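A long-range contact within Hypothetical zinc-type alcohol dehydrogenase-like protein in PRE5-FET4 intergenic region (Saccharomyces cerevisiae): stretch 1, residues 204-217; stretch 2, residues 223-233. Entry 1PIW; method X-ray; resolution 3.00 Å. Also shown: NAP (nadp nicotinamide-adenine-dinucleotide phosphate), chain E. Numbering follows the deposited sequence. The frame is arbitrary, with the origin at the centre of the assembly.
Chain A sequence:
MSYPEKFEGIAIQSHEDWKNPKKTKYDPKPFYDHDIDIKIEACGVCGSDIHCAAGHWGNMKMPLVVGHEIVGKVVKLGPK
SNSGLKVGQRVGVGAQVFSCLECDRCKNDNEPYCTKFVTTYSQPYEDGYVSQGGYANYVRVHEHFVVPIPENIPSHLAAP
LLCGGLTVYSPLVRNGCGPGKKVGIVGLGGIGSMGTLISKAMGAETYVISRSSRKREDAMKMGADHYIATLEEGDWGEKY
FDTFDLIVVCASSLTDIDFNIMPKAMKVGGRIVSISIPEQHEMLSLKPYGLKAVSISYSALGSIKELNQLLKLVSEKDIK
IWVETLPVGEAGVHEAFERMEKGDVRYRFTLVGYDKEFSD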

# COMPACT_ATOMS: atom_id res chain seq x y z
N ALA A 204 11.38 -3.73 -17.28
CA ALA A 204 9.93 -3.67 -17.37
C ALA A 204 9.40 -2.99 -18.63
O ALA A 204 10.16 -2.48 -19.46
CB ALA A 204 9.37 -2.98 -16.14
N GLU A 205 8.08 -3.01 -18.77
CA GLU A 205 7.39 -2.36 -19.87
C GLU A 205 6.89 -1.10 -19.17
O GLU A 205 6.05 -1.17 -18.27
CB GLU A 205 6.22 -3.21 -20.35
CG GLU A 205 5.41 -2.63 -21.50
CD GLU A 205 4.31 -3.58 -21.98
OE1 GLU A 205 3.49 -3.16 -22.84
OE2 GLU A 205 4.26 -4.74 -21.51
N THR A 206 7.44 0.04 -19.57
CA THR A 206 7.10 1.31 -18.93
C THR A 206 6.08 2.18 -19.65
O THR A 206 6.10 2.31 -20.87
CB THR A 206 8.37 2.13 -18.74
OG1 THR A 206 9.40 1.30 -18.20
CG2 THR A 206 8.12 3.25 -17.80
N TYR A 207 5.19 2.77 -18.87
CA TYR A 207 4.16 3.66 -19.39
C TYR A 207 4.42 5.03 -18.78
O TYR A 207 4.56 5.14 -17.56
CB TYR A 207 2.78 3.18 -18.95
CG TYR A 207 2.18 2.06 -19.77
CD1 TYR A 207 2.93 0.94 -20.11
CD2 TYR A 207 0.84 2.10 -20.17
CE1 TYR A 207 2.37 -0.11 -20.84
CE2 TYR A 207 0.27 1.05 -20.89
CZ TYR A 207 1.04 -0.05 -21.22
OH TYR A 207 0.50 -1.11 -21.92
N VAL A 208 4.51 6.08 -19.59
CA VAL A 208 4.70 7.41 -19.02
C VAL A 208 3.30 7.96 -18.86
O VAL A 208 2.49 7.83 -19.77
CB VAL A 208 5.54 8.33 -19.92
CG1 VAL A 208 5.41 9.76 -19.46
CG2 VAL A 208 7.00 7.94 -19.83
N ILE A 209 3.01 8.54 -17.71
CA ILE A 209 1.67 9.05 -17.47
C ILE A 209 1.69 10.53 -17.13
O ILE A 209 1.86 10.91 -15.97
CB ILE A 209 0.99 8.25 -16.35
CG1 ILE A 209 0.96 6.77 -16.75
CG2 ILE A 209 -0.42 8.77 -16.10
CD1 ILE A 209 0.49 5.84 -15.66
N SER A 210 1.49 11.35 -18.15
CA SER A 210 1.50 12.80 -17.98
C SER A 210 0.09 13.35 -18.17
O SER A 210 -0.83 12.61 -18.49
CB SER A 210 2.44 13.43 -19.00
OG SER A 210 2.62 14.79 -18.73
N ARG A 211 -0.08 14.64 -17.96
CA ARG A 211 -1.40 15.22 -18.14
C ARG A 211 -1.59 15.89 -19.50
O ARG A 211 -2.61 15.70 -20.14
CB ARG A 211 -1.73 16.18 -16.98
CG ARG A 211 -0.57 16.98 -16.41
CD ARG A 211 -0.93 17.53 -15.03
NE ARG A 211 -0.13 18.70 -14.67
CZ ARG A 211 1.20 18.72 -14.64
NH1 ARG A 211 1.88 17.63 -14.95
NH2 ARG A 211 1.85 19.83 -14.34
N SER A 212 -0.61 16.67 -19.95
CA SER A 212 -0.73 17.30 -21.26
C SER A 212 -0.11 16.33 -22.27
O SER A 212 0.38 15.27 -21.89
CB SER A 212 0.02 18.64 -21.30
OG SER A 212 1.30 18.51 -21.89
N SER A 213 -0.12 16.69 -23.55
CA SER A 213 0.44 15.83 -24.58
C SER A 213 1.82 16.29 -25.02
O SER A 213 2.47 15.64 -25.85
CB SER A 213 -0.49 15.82 -25.80
OG SER A 213 -0.89 14.50 -26.12
N ARG A 214 2.29 17.40 -24.46
CA ARG A 214 3.58 17.95 -24.82
C ARG A 214 4.73 16.96 -24.75
O ARG A 214 5.46 16.78 -25.72
CB ARG A 214 3.94 19.15 -23.95
CG ARG A 214 5.37 19.67 -24.17
CD ARG A 214 5.66 19.81 -25.67
NE ARG A 214 4.67 20.66 -26.35
CZ ARG A 214 4.43 20.68 -27.67
NH1 ARG A 214 5.11 19.88 -28.49
NH2 ARG A 214 3.51 21.50 -28.16
N LYS A 215 4.89 16.33 -23.60
CA LYS A 215 5.99 15.41 -23.40
C LYS A 215 5.93 14.05 -24.10
O LYS A 215 6.82 13.21 -23.89
CB LYS A 215 6.20 15.25 -21.90
CG LYS A 215 6.70 16.52 -21.22
CD LYS A 215 6.55 16.46 -19.71
CE LYS A 215 7.09 17.71 -19.03
NZ LYS A 215 6.78 17.73 -17.57
N ARG A 216 4.93 13.83 -24.94
CA ARG A 216 4.77 12.56 -25.65
C ARG A 216 5.98 12.19 -26.50
O ARG A 216 6.62 11.18 -26.24
CB ARG A 216 3.53 12.61 -26.54
CG ARG A 216 3.25 11.33 -27.33
CD ARG A 216 2.13 11.55 -28.36
NE ARG A 216 0.86 11.85 -27.72
CZ ARG A 216 0.14 10.95 -27.06
NH1 ARG A 216 0.58 9.71 -26.96
NH2 ARG A 216 -1.01 11.30 -26.49
N GLU A 217 6.31 12.98 -27.50
CA GLU A 217 7.45 12.66 -28.35
C GLU A 217 8.69 12.32 -27.52
O GLU A 217 9.38 11.35 -27.80
CB GLU A 217 7.79 13.81 -29.30
CG GLU A 217 6.70 14.19 -30.30
CD GLU A 217 7.26 14.80 -31.60
OE1 GLU A 217 8.27 15.55 -31.53
OE2 GLU A 217 6.69 14.52 -32.68
N GLY A 223 12.28 5.58 -24.51
CA GLY A 223 12.07 4.15 -24.51
C GLY A 223 10.73 3.80 -23.90
O GLY A 223 10.47 2.64 -23.61
N ALA A 224 9.88 4.78 -23.71
CA ALA A 224 8.58 4.48 -23.14
C ALA A 224 7.89 3.49 -24.08
O ALA A 224 7.97 3.64 -25.29
CB ALA A 224 7.75 5.75 -23.01
N ASP A 225 7.24 2.48 -23.50
CA ASP A 225 6.52 1.48 -24.29
C ASP A 225 5.15 2.02 -24.65
O ASP A 225 4.44 1.47 -25.50
CB ASP A 225 6.36 0.19 -23.50
CG ASP A 225 7.69 -0.44 -23.17
OD1 ASP A 225 8.29 -0.05 -22.14
OD2 ASP A 225 8.14 -1.30 -23.95
N HIS A 226 4.77 3.10 -23.98
CA HIS A 226 3.53 3.75 -24.27
C HIS A 226 3.38 5.01 -23.46
O HIS A 226 4.03 5.16 -22.42
CB HIS A 226 2.34 2.85 -24.02
CG HIS A 226 1.11 3.34 -24.70
ND1 HIS A 226 -0.10 3.48 -24.05
CD2 HIS A 226 0.91 3.77 -25.97
CE1 HIS A 226 -0.99 3.99 -24.89
NE2 HIS A 226 -0.40 4.17 -26.06
N TYR A 227 2.52 5.91 -23.94
CA TYR A 227 2.28 7.21 -23.34
C TYR A 227 0.80 7.48 -23.11
O TYR A 227 -0.03 7.06 -23.89
CB TYR A 227 2.84 8.29 -24.27
CG TYR A 227 2.85 9.70 -23.71
CD1 TYR A 227 3.95 10.17 -22.99
CD2 TYR A 227 1.79 10.57 -23.95
CE1 TYR A 227 3.99 11.48 -22.52
CE2 TYR A 227 1.82 11.89 -23.49
CZ TYR A 227 2.93 12.34 -22.78
OH TYR A 227 2.96 13.64 -22.33
N ILE A 228 0.49 8.21 -22.05
CA ILE A 228 -0.89 8.55 -21.71
C ILE A 228 -0.96 10.01 -21.31
O ILE A 228 -0.06 10.51 -20.63
CB ILE A 228 -1.39 7.72 -20.51
CG1 ILE A 228 -1.35 6.23 -20.83
CG2 ILE A 228 -2.78 8.17 -20.12
CD1 ILE A 228 -1.64 5.35 -19.63
N ALA A 229 -2.03 10.69 -21.70
CA ALA A 229 -2.20 12.10 -21.36
C ALA A 229 -3.54 12.32 -20.67
O ALA A 229 -4.56 12.51 -21.32
CB ALA A 229 -2.09 12.97 -22.59
N THR A 230 -3.49 12.29 -19.34
CA THR A 230 -4.64 12.48 -18.47
C THR A 230 -5.72 13.41 -19.00
O THR A 230 -6.88 13.01 -19.14
CB THR A 230 -4.19 13.00 -17.10
OG1 THR A 230 -3.45 11.97 -16.44
CG2 THR A 230 -5.38 13.41 -16.25
N LEU A 231 -5.34 14.65 -19.29
CA LEU A 231 -6.29 15.64 -19.79
C LEU A 231 -7.02 15.19 -21.05
O LEU A 231 -8.09 15.70 -21.36
CB LEU A 231 -5.59 16.98 -20.05
CG LEU A 231 -5.02 17.71 -18.82
CD1 LEU A 231 -4.27 18.94 -19.25
CD2 LEU A 231 -6.14 18.08 -17.89
N GLU A 232 -6.46 14.21 -21.75
CA GLU A 232 -7.06 13.71 -22.97
C GLU A 232 -7.78 12.38 -22.83
O GLU A 232 -8.24 11.83 -23.83
CB GLU A 232 -5.99 13.57 -24.05
CG GLU A 232 -5.40 14.88 -24.51
CD GLU A 232 -4.29 14.69 -25.51
OE1 GLU A 232 -4.47 13.90 -26.46
OE2 GLU A 232 -3.23 15.33 -25.35
N GLU A 233 -7.89 11.88 -21.60
CA GLU A 233 -8.51 10.57 -21.38
C GLU A 233 -9.88 10.50 -20.70
O GLU A 233 -10.61 9.52 -20.90
CB GLU A 233 -7.53 9.66 -20.65
CG GLU A 233 -6.38 9.17 -21.52
CD GLU A 233 -6.83 8.13 -22.54
OE1 GLU A 233 -5.96 7.53 -23.22
OE2 GLU A 233 -8.06 7.91 -22.66
PA NAP E . 10.69 18.49 -11.56
O1A NAP E . 10.41 19.42 -10.53
O2A NAP E . 11.76 18.61 -12.65
O5B NAP E . 9.32 18.19 -12.33
C5B NAP E . 8.17 17.75 -11.56
C4B NAP E . 7.27 17.18 -12.67
O4B NAP E . 6.01 16.65 -12.04
C3B NAP E . 6.73 18.20 -13.71
O3B NAP E . 7.64 18.22 -14.83
C2B NAP E . 5.35 17.66 -14.03
O2B NAP E . 5.33 16.60 -14.98
C1B NAP E . 4.83 17.16 -12.66
N9A NAP E . 4.10 18.26 -11.96
C8A NAP E . 4.47 19.53 -11.55
N7A NAP E . 3.50 20.21 -10.95
C5A NAP E . 2.42 19.34 -10.98
C6A NAP E . 1.10 19.51 -10.49
N6A NAP E . 0.59 20.59 -9.89
N1A NAP E . 0.21 18.44 -10.65
C2A NAP E . 0.62 17.25 -11.27
N3A NAP E . 1.91 17.05 -11.76
C4A NAP E . 2.78 18.13 -11.59
O3 NAP E . 10.96 17.06 -10.96
PN NAP E . 11.58 16.55 -9.62
O1N NAP E . 12.76 17.34 -9.24
O2N NAP E . 11.80 15.11 -9.85
O5D NAP E . 10.43 16.81 -8.60
C5D NAP E . 10.79 16.85 -7.21
C4D NAP E . 9.67 16.28 -6.43
O4D NAP E . 10.13 15.02 -5.88
C3D NAP E . 9.30 17.17 -5.21
O3D NAP E . 7.88 17.23 -4.98
C2D NAP E . 10.08 16.54 -4.08
O2D NAP E . 9.52 16.78 -2.82
C1D NAP E . 10.08 15.09 -4.42
P2B NAP E . 4.21 16.44 -16.12
O1X NAP E . 3.05 15.73 -15.44
O2X NAP E . 3.93 17.85 -16.46
O3X NAP E . 4.84 15.59 -17.17

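The two stretches run side by side as parallel strands, with axes 4.8 Å apart at closest approach and Val 208 paired with Tyr 227, Ile 209 with Ile 228, and Ser 210 with Ala 229. The backbone ladder alternates in the usual parallel fashion: Val 208 N donates to His 226 O (3.0 Å), Ile 228 N to Val 208 O (3.1 Å), Ser 210 N to Ile 228 O (3.0 Å), and Thr 230 N to Ser 210 O (2.8 Å). Past the strands, Leu 231 N still reaches Arg 211 O at 3.0 Å. At the other end Asp 225, with chi1 m, places its carboxylate where OD1 accepts from Thr 206 N (2.7 Å), while its own N donates to Thr 206 O (2.9 Å); a short acidic side chain thus engages a backbone amide.

Side chains alternate between the faces. Beta-branched Ile and Val suit extended backbone and fill the buried faces with apolar bulk. On one, Ile 209 and Ile 228 share the m,t rotamer and touch through CG1 of Ile 209 and CD1 of Ile 228 (4.1 Å). Nearby, Tyr 207 (chi1 m) offers an aromatic face to His 226, whose CB lies 4.0 Å from the ring centroid and whose ring turns its edge toward that face; at the tyrosine's own edge, CD2 meets Ile 228 CD1 (4.1 Å).

The other face is dominated by Tyr 227. Its t rotamer, with chi2 of 89°, carries the ring to the turn of the first stretch. Tyrosine combines a flat apolar face, which takes Arg 216 CA 3.4 Å from the centroid, with a hydroxyl that satisfies a carbonyl: OH donates to Ser 212 O (3.1 Å). Val 208 (chi1 t) meets Tyr 227 CE1 through CG1 (3.8 Å) and Ala 224 CB through CG2 (3.9 Å). The Arg 216 side chain, t,t,m, curls back so that Tyr 227 CD2 lies over a face of its guanidinium and NH2 donates to Ser 213 OG (3.2 Å). Small Ser 210 and Ala 229 pack closely round the hydroxyl end, Ser 210 CB 3.4 Å from Tyr 227 OH and Ala 229 CB 3.4 Å from Ser 212 O; Ser 210, chi1 t, directs OG to NADP phosphate oxygen O3X (2.8 Å).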